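Local coordinates for protein rhamnosidase B (Bacillus sp., PDB 2OKX) that probably hydrolyses terminal alpha-L-rhamnose residues from glycosides, as an alpha-L-rhamnosidase of glycoside hydrolase family 78, at residues A[555-560]-A[589-594]; A[582-587]-A[595-600]. All blocks are in the same frame, centred on the assembly; numbering follows the deposited sequence. Where two conformers were deposited one is given.

Contact 1 (A[555-560]-A[589-594]); sequences HTTRLC and YVFGET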
# COMPACT_ATOMS: atom_id res chain seq x y z
N HIS A 555 10.73 -12.06 -3.15
CA HIS A 555 10.19 -11.09 -4.09
C HIS A 555 9.13 -10.20 -3.44
O HIS A 555 9.08 -9.00 -3.68
CB HIS A 555 9.59 -11.80 -5.31
CG HIS A 555 9.25 -10.87 -6.43
ND1 HIS A 555 10.18 -10.02 -6.99
CD2 HIS A 555 8.09 -10.65 -7.09
CE1 HIS A 555 9.60 -9.30 -7.93
NE2 HIS A 555 8.34 -9.67 -8.02
N THR A 556 8.28 -10.80 -2.61
CA THR A 556 7.23 -10.04 -1.93
C THR A 556 7.85 -8.95 -1.05
O THR A 556 7.39 -7.81 -1.03
CB THR A 556 6.39 -10.96 -1.02
OG1 THR A 556 5.85 -12.04 -1.79
CG2 THR A 556 5.24 -10.16 -0.38
N THR A 557 8.90 -9.32 -0.33
CA THR A 557 9.59 -8.39 0.56
C THR A 557 10.19 -7.24 -0.22
O THR A 557 10.08 -6.08 0.18
CB THR A 557 10.68 -9.13 1.35
OG1 THR A 557 10.08 -10.22 2.06
CG2 THR A 557 11.36 -8.19 2.35
N ARG A 558 10.82 -7.55 -1.35
CA ARG A 558 11.42 -6.54 -2.21
C ARG A 558 10.37 -5.50 -2.63
O ARG A 558 10.59 -4.30 -2.49
CB ARG A 558 12.02 -7.22 -3.44
CG ARG A 558 12.71 -6.31 -4.45
CD ARG A 558 13.65 -7.15 -5.31
NE ARG A 558 13.02 -8.40 -5.73
CZ ARG A 558 13.68 -9.52 -6.01
NH1 ARG A 558 15.00 -9.55 -5.90
NH2 ARG A 558 13.02 -10.61 -6.38
N LEU A 559 9.24 -5.97 -3.14
CA LEU A 559 8.19 -5.08 -3.61
C LEU A 559 7.49 -4.28 -2.51
O LEU A 559 6.83 -3.28 -2.79
CB LEU A 559 7.14 -5.85 -4.42
CG LEU A 559 7.62 -6.59 -5.67
CD1 LEU A 559 6.39 -7.15 -6.38
CD2 LEU A 559 8.40 -5.66 -6.60
N CYS A 560 7.62 -4.74 -1.27
CA CYS A 560 7.01 -4.05 -0.15
C CYS A 560 8.02 -3.19 0.59
O CYS A 560 7.83 -2.85 1.76
CB CYS A 560 6.37 -5.05 0.82
SG CYS A 560 4.89 -5.83 0.14
N TYR A 589 17.18 -11.44 6.81
CA TYR A 589 17.70 -12.68 6.25
C TYR A 589 17.86 -12.71 4.73
O TYR A 589 18.78 -13.35 4.23
CB TYR A 589 16.85 -13.87 6.70
CG TYR A 589 17.26 -14.41 8.06
CD1 TYR A 589 17.05 -13.66 9.21
CD2 TYR A 589 17.88 -15.65 8.18
CE1 TYR A 589 17.46 -14.14 10.47
CE2 TYR A 589 18.29 -16.14 9.42
CZ TYR A 589 18.08 -15.37 10.56
OH TYR A 589 18.48 -15.84 11.79
N VAL A 590 17.00 -12.01 4.00
CA VAL A 590 17.11 -12.04 2.54
C VAL A 590 17.86 -10.87 1.90
O VAL A 590 18.43 -11.03 0.82
CB VAL A 590 15.72 -12.16 1.88
CG1 VAL A 590 14.95 -13.32 2.51
CG2 VAL A 590 14.95 -10.87 2.01
N PHE A 591 17.87 -9.71 2.55
CA PHE A 591 18.57 -8.54 2.01
C PHE A 591 19.63 -7.95 2.94
O PHE A 591 20.73 -7.61 2.49
CB PHE A 591 17.56 -7.45 1.64
CG PHE A 591 16.57 -7.86 0.59
CD1 PHE A 591 17.01 -8.40 -0.61
CD2 PHE A 591 15.21 -7.72 0.81
CE1 PHE A 591 16.09 -8.78 -1.59
CE2 PHE A 591 14.28 -8.10 -0.16
CZ PHE A 591 14.73 -8.64 -1.36
N GLY A 592 19.30 -7.82 4.22
CA GLY A 592 20.24 -7.28 5.19
C GLY A 592 20.25 -5.77 5.38
O GLY A 592 21.18 -5.22 5.97
N GLU A 593 19.22 -5.08 4.89
CA GLU A 593 19.19 -3.63 5.04
C GLU A 593 18.75 -3.23 6.44
O GLU A 593 17.94 -3.91 7.07
CB GLU A 593 18.27 -3.01 3.98
CG GLU A 593 18.75 -3.24 2.54
CD GLU A 593 20.20 -2.81 2.33
OE1 GLU A 593 20.54 -1.64 2.59
OE2 GLU A 593 21.01 -3.65 1.89
N THR A 594 19.29 -2.12 6.93
CA THR A 594 18.96 -1.65 8.27
C THR A 594 18.42 -0.22 8.32
O THR A 594 17.57 0.09 9.15
CB THR A 594 20.18 -1.73 9.21
OG1 THR A 594 21.27 -1.00 8.64
CG2 THR A 594 20.60 -3.18 9.42

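Contact 2 (A[582-587]-A[595-600]); sequences NEALVN and EIVERC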
# COMPACT_ATOMS: atom_id res chain seq x y z
N ASN A 582 7.31 -8.12 10.93
CA ASN A 582 7.65 -9.34 10.22
C ASN A 582 8.50 -9.02 8.99
O ASN A 582 9.47 -9.72 8.70
CB ASN A 582 6.39 -10.09 9.78
CG ASN A 582 5.65 -10.72 10.94
OD1 ASN A 582 6.07 -10.64 12.10
ND2 ASN A 582 4.53 -11.37 10.64
N GLU A 583 8.13 -7.97 8.27
CA GLU A 583 8.86 -7.58 7.08
C GLU A 583 10.32 -7.27 7.39
O GLU A 583 11.20 -7.58 6.60
CB GLU A 583 8.19 -6.38 6.41
CG GLU A 583 6.76 -6.66 5.96
CD GLU A 583 6.06 -5.42 5.41
OE1 GLU A 583 6.01 -4.40 6.13
OE2 GLU A 583 5.56 -5.47 4.27
N ALA A 584 10.58 -6.67 8.55
CA ALA A 584 11.95 -6.33 8.92
C ALA A 584 12.78 -7.60 9.12
O ALA A 584 13.90 -7.70 8.64
CB ALA A 584 11.97 -5.49 10.21
N LEU A 585 12.22 -8.57 9.84
CA LEU A 585 12.92 -9.83 10.08
C LEU A 585 13.23 -10.58 8.79
O LEU A 585 14.34 -11.11 8.62
CB LEU A 585 12.11 -10.73 11.01
CG LEU A 585 11.94 -10.23 12.45
CD1 LEU A 585 10.99 -11.15 13.19
CD2 LEU A 585 13.30 -10.18 13.14
N VAL A 586 12.26 -10.65 7.88
CA VAL A 586 12.50 -11.33 6.62
C VAL A 586 13.62 -10.60 5.89
O VAL A 586 14.54 -11.21 5.34
CB VAL A 586 11.25 -11.35 5.74
CG1 VAL A 586 11.55 -12.02 4.41
CG2 VAL A 586 10.14 -12.10 6.46
N ASN A 587 13.53 -9.27 5.90
CA ASN A 587 14.54 -8.43 5.26
C ASN A 587 15.95 -8.73 5.79
O ASN A 587 16.90 -8.79 5.01
CB ASN A 587 14.19 -6.96 5.51
CG ASN A 587 15.42 -6.06 5.51
OD1 ASN A 587 16.09 -5.90 4.49
ND2 ASN A 587 15.72 -5.48 6.67
N GLU A 595 18.91 0.65 7.44
CA GLU A 595 18.46 2.04 7.46
C GLU A 595 16.96 2.20 7.26
O GLU A 595 16.34 3.04 7.91
CB GLU A 595 19.23 2.87 6.42
CG GLU A 595 20.71 3.05 6.77
CD GLU A 595 21.38 4.14 5.96
OE1 GLU A 595 22.61 4.29 6.07
OE2 GLU A 595 20.68 4.85 5.21
N ILE A 596 16.37 1.40 6.38
CA ILE A 596 14.94 1.49 6.15
C ILE A 596 14.18 1.10 7.43
O ILE A 596 13.15 1.68 7.74
CB ILE A 596 14.50 0.58 4.98
CG1 ILE A 596 12.99 0.68 4.77
CG2 ILE A 596 14.91 -0.86 5.25
CD1 ILE A 596 12.46 -0.12 3.58
N VAL A 597 14.71 0.14 8.17
CA VAL A 597 14.05 -0.29 9.39
C VAL A 597 14.05 0.84 10.43
O VAL A 597 13.01 1.16 10.99
CB VAL A 597 14.74 -1.54 10.00
CG1 VAL A 597 14.03 -1.94 11.27
CG2 VAL A 597 14.73 -2.69 8.99
N GLU A 598 15.21 1.44 10.67
CA GLU A 598 15.26 2.52 11.65
C GLU A 598 14.39 3.69 11.22
O GLU A 598 13.70 4.30 12.05
CB GLU A 598 16.70 3.01 11.88
CG GLU A 598 16.74 4.09 12.96
CD GLU A 598 18.14 4.50 13.37
OE1 GLU A 598 18.26 5.53 14.06
OE2 GLU A 598 19.11 3.79 13.01
N ARG A 599 14.41 4.02 9.93
CA ARG A 599 13.59 5.11 9.42
C ARG A 599 12.13 4.87 9.78
O ARG A 599 11.44 5.78 10.24
CB ARG A 599 13.73 5.24 7.90
CG ARG A 599 12.66 6.13 7.26
CD ARG A 599 12.87 6.33 5.76
NE ARG A 599 11.64 6.77 5.12
CZ ARG A 599 11.05 7.95 5.32
NH1 ARG A 599 11.59 8.83 6.16
NH2 ARG A 599 9.90 8.22 4.71
N CYS A 600 11.66 3.65 9.58
CA CYS A 600 10.28 3.32 9.88
C CYS A 600 9.98 3.39 11.37
O CYS A 600 8.95 3.94 11.78
CB CYS A 600 9.93 1.93 9.35
SG CYS A 600 9.88 1.86 7.54

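Contact 1 (A[555-560]-A[589-594])
Two helix ends approach each other here, with CA of Thr557 8.6 Å from CA of Val590 and CA of Arg558 8.5 Å from CA of Phe591, a gap that the Phe591 ring spans. Both belong to the (alpha/alpha)6-barrel domain of the six-hairpin glycosidases: helix 544-559 runs out at Leu559, and helix 577-590 gives way at Phe591. The Phe591 ring does most of the touching. Its CG lies beside the backbone N (chi1 -61°), which sends the ring across to the other helix. Thr557 CG2 reaches the ring's edge, near its plane, 3.9 Å from Phe591 CE2, while Arg558 CB comes in obliquely, 3.7 Å from Phe591 CZ. One face of the ring carries Val590 CG2, 3.4 Å above the plane and offset toward the rim. Replacing this ring by an alanine side chain is likely to leave Thr557 CG2 and Arg558 CB without their packing partner and open a gap between the helix ends. In the conformer described, one of two, Arg558 forms a salt bridge with Glu535, and its NH2 donates to His555 ND1 (3.0 Å, N-H...N 160°). The aromatic ring also packs on the backbone of the other helix, with Phe591 CE2 3.7 Å from Arg558 N.

Contact 2 (A[582-587]-A[595-600])
Asn587 ND2 serves two backbone carbonyls while lying against Val597: it is hydrogen-bonded to Glu593 O, in the turn leading to the next helix, and weakly to Ala584 O one turn back, at 3.5 Å with an N-H...O angle of 138°. The motif is an alpha-alpha hairpin of the (alpha/alpha)6 barrel, in which helix 577-590 and helix 595-603 run roughly antiparallel. Of the two bonds, the one to Glu593 O ties the helix to the turn, whereas the weak one to Ala584 O stays inside helix 577-590. Val597 CG2 is the meeting point across the interface. It packs 3.8 Å from Asn587 ND2 and 4.1 Å from Ala584 CB, so one methyl touches an amide and an apolar side chain together. The small alanine suits the closeness of the backbones, because CA of Ala584 and CA of Val597 are 6.4 Å apart. Tyr640 of helix 627-644 also touches the valine. All three touching residues are buried, which makes this plain core packing. What brings the methyl there is the valine's torsion: with CG1 anti to the backbone N (chi1 180°), CG2 takes the position beside that N.

The centres of contact 1 and contact 2 are about 8 Å apart, and both draw on helix 577-590 within the six-hairpin glycosidase domain. Along the chain the segments alternate, in the order 555-560, 582-587, 589-594, 595-600. Helix 577-590 meets helix 544-559 through its C-terminal end and the residue after it, and meets helix 595-603 a little earlier in its course. The two contacts touch directly: Gly592 N lies 2.7 Å from Asn587 O, a probable hydrogen bond. The turn 591-594 supplies Phe591 to contact 1 and is tied to Asn587 of contact 2 by Gly592 N and Glu593 O. Together the contacts join three successive helices of the domain.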